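Local coordinates for protein RNA-directed RNA polymerase (Infectious pancreatic necrosis virus, PDB 3ZED) that probably acts as an RNA-dependent RNA polymerase, extending RNA from ribonucleoside triphosphates, and occurs both free and covalently attached to the viral genome, at residues G191-N194 with E195-A198; N473-T476 with F477-H481. All coordinates share one frame; numbering follows the deposited sequence.

Contact 1: G191-N194 with E195-A198; sequences GYTN and EQLA
The Y192 ring meets Q196 CB at its edge, near the ring plane, while L197 CD2 comes in obliquely, 4.0 Å from Y192 CG. Nearer the backbone, Y192 CB rests on L197 CG at 3.8 Å, the two side chains crossing at about a right angle. The second flat group, the Q196 amide, folds back over the turn: with CG anti to its own carbonyl carbon (chi1 -76°) and the chain extended beyond, OE1 arrives 3.1 Å from T193 N and accepts its hydrogen in a fairly straight bond (162°). T193 answers in kind, its OG1 accepting from Q196 N at 3.2 Å. These reciprocal bonds make a capping box, with T193 as N-cap of helix 194-204. OG1 reaches that N-H because it stands between the backbone N and the carbonyl carbon (chi1 65°). A water donates to both G191 O and Q196 OE1, so OE1 receives two hydrogens and is linked through water to the G191 carbonyl. G191, with positive phi, is the C-prime residue of the Schellman motif that ends helix 187-190; one helix thus stops and the next starts within a few residues. Partners elsewhere in the chain take the outer ends: Q196 NE2 bonds to T717 O, T193 OG1 also to K719 O, Y192 OH to E490, N194 ND2 to D730, and E195 hydrogen-bonds Y420 and forms a salt bridge with R425. The two capping bonds hold the start of the helix, and OE1 to T193 N with NE2 to T717 O holds the rotation of the Q196 amide.

Contact 2: N473-T476 with F477-H481; sequences NAFT and FLNNH
N479 OD1 is a buried carbonyl oxygen with no polar partner in the model; it lies at the edge of the F475 ring, in its plane, 4.0 Å from F475 CD2. The N479 amide is turned 45° from that ring, and its ND2 lies 3.5 Å from F475 CB while donating to Q469 OE1, a bond that probably sets which way round the amide sits. With CG anti to its carbonyl carbon (chi1 -64°), N479 folds back toward the N-cap residue F475. Over one face of the ring comes L478 CD1, 4.2 Å from the centroid and offset toward the rim, a CH-pi contact. The backbone joins F475 to N479 as well: N479 N donates almost straight to F475 O at 2.9 Å, and N480 N bonds likewise to T476 O. T476 and N480 lie side by side, CG2 of the first near ND2 of the second.

Ahead of the helix, a type I turn from N473 to T476 is bound twice at N473 O, by T476 N and by T476 OG1, the hydroxyl at 2.7 Å. N473 OD1 takes F475 N from above its carbonyl plane, making an Asx turn. A water bridges A474 O to L478 N, taking up an amide of the first helical turn.

This start of helix 476-493 follows the loop after strand 462-465. F475 packs on M415, M419 and L422 of helix 412-426, and A474 on H329, L332 and S333 of helix 326-340. F477 stacks edge-to-face with Y386, at the end of strand 382-386, and H481 bonds to A387 N in the turn that follows that strand.

Overall arrangement
Both contacts are helix starts, and they come in series along the chain: contact 1 opens helix 194-204, contact 2 opens helix 476-493 some 280 residues later. Their centres are about 18 Å apart and their nearest atoms about 9 Å, so they do not touch. Two helices nevertheless connect them. Helix 476-493, begun by contact 2, passes on to meet Y192 and L197 of contact 1 through L482, I486, A489 and E490, while helix 412-426 packs against both. Contact 2 is close to the centre of the chain, contact 1 farther out, where residues 713-730 approach it. All four segments belong to the polymerase palm region, and the shared helices 412-426 and 476-493 tie the two helix starts into one packed region.

Contact 1: G191-N194 with E195-A198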
ATOM      1  N   GLY B 191       3.097  24.062   8.681  1.00 53.42           N
ATOM      2  CA  GLY B 191       2.920  24.616  10.017  1.00 55.16           C
ATOM      3  C   GLY B 191       2.699  23.620  11.136  1.00 59.89           C
ATOM      4  O   GLY B 191       2.219  24.010  12.208  1.00 61.56           O
ATOM      5  N   TYR B 192       3.064  22.336  10.915  1.00 53.95           N
ATOM      6  CA  TYR B 192       2.894  21.296  11.933  1.00 53.25           C
ATOM      7  C   TYR B 192       4.210  20.774  12.471  1.00 58.00           C
ATOM      8  O   TYR B 192       5.130  20.496  11.699  1.00 58.19           O
ATOM      9  CB  TYR B 192       2.100  20.093  11.388  1.00 51.92           C
ATOM     10  CG  TYR B 192       0.682  20.397  10.962  1.00 53.32           C
ATOM     11  CD1 TYR B 192      -0.377  20.297  11.865  1.00 55.30           C
ATOM     12  CD2 TYR B 192       0.388  20.732   9.645  1.00 52.95           C
ATOM     13  CE1 TYR B 192      -1.684  20.573  11.480  1.00 53.35           C
ATOM     14  CE2 TYR B 192      -0.917  21.019   9.248  1.00 53.56           C
ATOM     15  CZ  TYR B 192      -1.949  20.926  10.167  1.00 59.69           C
ATOM     16  OH  TYR B 192      -3.233  21.201   9.780  1.00 59.48           O
ATOM     17  N   THR B 193       4.279  20.580  13.798  1.00 53.87           N
ATOM     18  CA  THR B 193       5.416  19.918  14.434  1.00 52.89           C
ATOM     19  C   THR B 193       5.133  18.394  14.337  1.00 53.22           C
ATOM     20  O   THR B 193       4.014  18.019  13.984  1.00 50.75           O
ATOM     21  CB  THR B 193       5.604  20.378  15.891  1.00 53.56           C
ATOM     22  OG1 THR B 193       4.471  19.964  16.655  1.00 52.91           O
ATOM     23  CG2 THR B 193       5.848  21.894  16.043  1.00 50.29           C
ATOM     24  N   ASN B 194       6.105  17.532  14.696  1.00 49.42           N
ATOM     25  CA  ASN B 194       5.912  16.082  14.696  1.00 48.51           C
ATOM     26  C   ASN B 194       4.820  15.692  15.686  1.00 52.26           C
ATOM     27  O   ASN B 194       3.974  14.862  15.361  1.00 50.00           O
ATOM     28  CB  ASN B 194       7.207  15.361  15.036  1.00 52.29           C
ATOM     29  CG  ASN B 194       8.200  15.294  13.905  1.00 75.60           C
ATOM     30  OD1 ASN B 194       7.844  15.178  12.735  1.00 73.47           O
ATOM     31  ND2 ASN B 194       9.476  15.337  14.239  1.00 71.66           N
ATOM     32  N   GLU B 195       4.801  16.339  16.863  1.00 51.18           N
ATOM     33  CA  GLU B 195       3.825  16.067  17.923  1.00 51.13           C
ATOM     34  C   GLU B 195       2.410  16.493  17.519  1.00 54.42           C
ATOM     35  O   GLU B 195       1.469  15.755  17.797  1.00 53.85           O
ATOM     36  CB  GLU B 195       4.252  16.717  19.258  1.00 53.59           C
ATOM     37  CG  GLU B 195       3.381  16.352  20.455  1.00 56.70           C
ATOM     38  CD  GLU B 195       3.204  14.885  20.810  1.00 69.07           C
ATOM     39  OE1 GLU B 195       4.032  14.042  20.390  1.00 52.16           O
ATOM     40  OE2 GLU B 195       2.237  14.585  21.548  1.00 67.10           O
ATOM     41  N   GLN B 196       2.260  17.636  16.834  1.00 53.31           N
ATOM     42  CA  GLN B 196       0.945  18.090  16.354  1.00 53.68           C
ATOM     43  C   GLN B 196       0.372  17.098  15.334  1.00 56.79           C
ATOM     44  O   GLN B 196      -0.817  16.774  15.406  1.00 55.25           O
ATOM     45  CB  GLN B 196       1.024  19.495  15.769  1.00 55.63           C
ATOM     46  CG  GLN B 196       1.111  20.570  16.844  1.00 52.39           C
ATOM     47  CD  GLN B 196       1.366  21.948  16.293  1.00 67.98           C
ATOM     48  OE1 GLN B 196       1.958  22.127  15.215  1.00 66.34           O
ATOM     49  NE2 GLN B 196       0.957  22.955  17.053  1.00 58.77           N
ATOM     50  N   LEU B 197       1.224  16.574  14.431  1.00 54.29           N
ATOM     51  CA  LEU B 197       0.811  15.555  13.463  1.00 54.10           C
ATOM     52  C   LEU B 197       0.417  14.252  14.155  1.00 54.22           C
ATOM     53  O   LEU B 197      -0.592  13.653  13.780  1.00 53.16           O
ATOM     54  CB  LEU B 197       1.902  15.274  12.438  1.00 55.01           C
ATOM     55  CG  LEU B 197       2.040  16.276  11.308  1.00 62.33           C
ATOM     56  CD1 LEU B 197       3.080  15.807  10.362  1.00 63.13           C
ATOM     57  CD2 LEU B 197       0.726  16.454  10.545  1.00 65.70           C
ATOM     58  N   ALA B 198       1.183  13.847  15.193  1.00 49.75           N
ATOM     59  CA  ALA B 198       0.926  12.654  16.002  1.00 49.21           C
ATOM     60  C   ALA B 198      -0.453  12.726  16.671  1.00 53.15           C
ATOM     61  O   ALA B 198      -1.161  11.721  16.707  1.00 53.00           O
ATOM     62  CB  ALA B 198       2.015  12.489  17.053  1.00 50.90           C
TER
HETATM   63  O   HOH W   1       3.289  24.650  14.658  1.00 54.30           O

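Contact 2: N473-T476 with F477-H481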
ATOM      1  N   ASN B 473       6.711   0.680  -1.686  1.00 48.55           N
ATOM      2  CA  ASN B 473       7.557   0.526  -0.501  1.00 47.98           C
ATOM      3  C   ASN B 473       6.651   0.216   0.713  1.00 49.37           C
ATOM      4  O   ASN B 473       5.453   0.499   0.674  1.00 48.48           O
ATOM      5  CB  ASN B 473       8.472   1.760  -0.269  1.00 48.35           C
ATOM      6  CG  ASN B 473       7.897   2.873   0.592  1.00 52.64           C
ATOM      7  OD1 ASN B 473       7.926   2.825   1.820  1.00 46.59           O
ATOM      8  ND2 ASN B 473       7.403   3.915  -0.030  1.00 38.47           N
ATOM      9  N   ALA B 474       7.220  -0.387   1.776  1.00 45.19           N
ATOM     10  CA  ALA B 474       6.519  -0.815   2.995  1.00 41.93           C
ATOM     11  C   ALA B 474       5.686   0.311   3.651  1.00 43.45           C
ATOM     12  O   ALA B 474       4.664   0.027   4.265  1.00 43.16           O
ATOM     13  CB  ALA B 474       7.524  -1.365   3.990  1.00 42.83           C
ATOM     14  N   PHE B 475       6.092   1.572   3.494  1.00 39.52           N
ATOM     15  CA  PHE B 475       5.383   2.707   4.104  1.00 38.27           C
ATOM     16  C   PHE B 475       4.438   3.437   3.130  1.00 40.73           C
ATOM     17  O   PHE B 475       3.929   4.497   3.491  1.00 41.31           O
ATOM     18  CB  PHE B 475       6.404   3.696   4.714  1.00 40.22           C
ATOM     19  CG  PHE B 475       6.823   3.343   6.139  1.00 42.48           C
ATOM     20  CD1 PHE B 475       7.360   2.093   6.440  1.00 45.69           C
ATOM     21  CD2 PHE B 475       6.669   4.257   7.171  1.00 44.43           C
ATOM     22  CE1 PHE B 475       7.714   1.756   7.755  1.00 47.13           C
ATOM     23  CE2 PHE B 475       7.032   3.927   8.479  1.00 47.75           C
ATOM     24  CZ  PHE B 475       7.549   2.679   8.762  1.00 46.50           C
ATOM     25  N   THR B 476       4.152   2.863   1.936  1.00 36.80           N
ATOM     26  CA  THR B 476       3.304   3.533   0.935  1.00 37.31           C
ATOM     27  C   THR B 476       1.941   3.982   1.550  1.00 40.38           C
ATOM     28  O   THR B 476       1.622   5.182   1.515  1.00 41.49           O
ATOM     29  CB  THR B 476       3.116   2.674  -0.343  1.00 43.27           C
ATOM     30  OG1 THR B 476       4.398   2.426  -0.942  1.00 41.90           O
ATOM     31  CG2 THR B 476       2.216   3.371  -1.380  1.00 39.71           C
ATOM     32  N   PHE B 477       1.173   3.032   2.111  1.00 35.12           N
ATOM     33  CA  PHE B 477      -0.139   3.308   2.733  1.00 33.63           C
ATOM     34  C   PHE B 477      -0.021   4.364   3.842  1.00 36.57           C
ATOM     35  O   PHE B 477      -0.809   5.320   3.864  1.00 35.32           O
ATOM     36  CB  PHE B 477      -0.771   2.010   3.322  1.00 34.57           C
ATOM     37  CG  PHE B 477      -2.029   2.275   4.136  1.00 36.50           C
ATOM     38  CD1 PHE B 477      -1.948   2.639   5.482  1.00 41.10           C
ATOM     39  CD2 PHE B 477      -3.289   2.177   3.554  1.00 38.78           C
ATOM     40  CE1 PHE B 477      -3.099   2.966   6.208  1.00 42.69           C
ATOM     41  CE2 PHE B 477      -4.446   2.495   4.285  1.00 41.75           C
ATOM     42  CZ  PHE B 477      -4.341   2.897   5.598  1.00 41.06           C
ATOM     43  N   LEU B 478       0.929   4.145   4.791  1.00 33.70           N
ATOM     44  CA  LEU B 478       1.120   5.002   5.966  1.00 34.81           C
ATOM     45  C   LEU B 478       1.453   6.443   5.596  1.00 37.57           C
ATOM     46  O   LEU B 478       0.837   7.364   6.125  1.00 36.91           O
ATOM     47  CB  LEU B 478       2.211   4.427   6.911  1.00 35.72           C
ATOM     48  CG  LEU B 478       1.870   3.109   7.608  1.00 39.09           C
ATOM     49  CD1 LEU B 478       3.072   2.527   8.312  1.00 38.44           C
ATOM     50  CD2 LEU B 478       0.718   3.279   8.573  1.00 40.93           C
ATOM     51  N   ASN B 479       2.395   6.638   4.672  1.00 35.84           N
ATOM     52  CA  ASN B 479       2.794   7.976   4.223  1.00 36.36           C
ATOM     53  C   ASN B 479       1.654   8.670   3.465  1.00 38.29           C
ATOM     54  O   ASN B 479       1.437   9.848   3.674  1.00 38.15           O
ATOM     55  CB  ASN B 479       4.056   7.907   3.361  1.00 36.51           C
ATOM     56  CG  ASN B 479       5.280   7.425   4.087  1.00 45.68           C
ATOM     57  OD1 ASN B 479       5.382   7.526   5.307  1.00 40.38           O
ATOM     58  ND2 ASN B 479       6.254   6.923   3.343  1.00 38.70           N
ATOM     59  N   ASN B 480       0.918   7.942   2.621  1.00 34.66           N
ATOM     60  CA  ASN B 480      -0.228   8.506   1.899  1.00 34.01           C
ATOM     61  C   ASN B 480      -1.347   8.878   2.873  1.00 37.96           C
ATOM     62  O   ASN B 480      -1.951   9.941   2.735  1.00 38.03           O
ATOM     63  CB  ASN B 480      -0.740   7.515   0.848  1.00 34.07           C
ATOM     64  CG  ASN B 480       0.056   7.501  -0.442  1.00 45.20           C
ATOM     65  OD1 ASN B 480       0.903   8.346  -0.694  1.00 38.74           O
ATOM     66  ND2 ASN B 480      -0.192   6.526  -1.283  1.00 36.00           N
ATOM     67  N   HIS B 481      -1.592   8.017   3.899  1.00 35.20           N
ATOM     68  CA  HIS B 481      -2.619   8.262   4.921  1.00 33.94           C
ATOM     69  C   HIS B 481      -2.297   9.534   5.730  1.00 41.17           C
ATOM     70  O   HIS B 481      -3.210  10.295   6.060  1.00 41.99           O
ATOM     71  CB  HIS B 481      -2.756   7.034   5.837  1.00 33.93           C
ATOM     72  CG  HIS B 481      -4.036   6.993   6.626  1.00 36.27           C
ATOM     73  ND1 HIS B 481      -5.147   6.287   6.173  1.00 36.47           N
ATOM     74  CD2 HIS B 481      -4.325   7.533   7.835  1.00 37.57           C
ATOM     75  CE1 HIS B 481      -6.061   6.407   7.124  1.00 35.71           C
ATOM     76  NE2 HIS B 481      -5.623   7.171   8.132  1.00 36.93           N
TER
HETATM   77  O   HOH W   2       2.323   1.209   4.659  1.00 42.79           O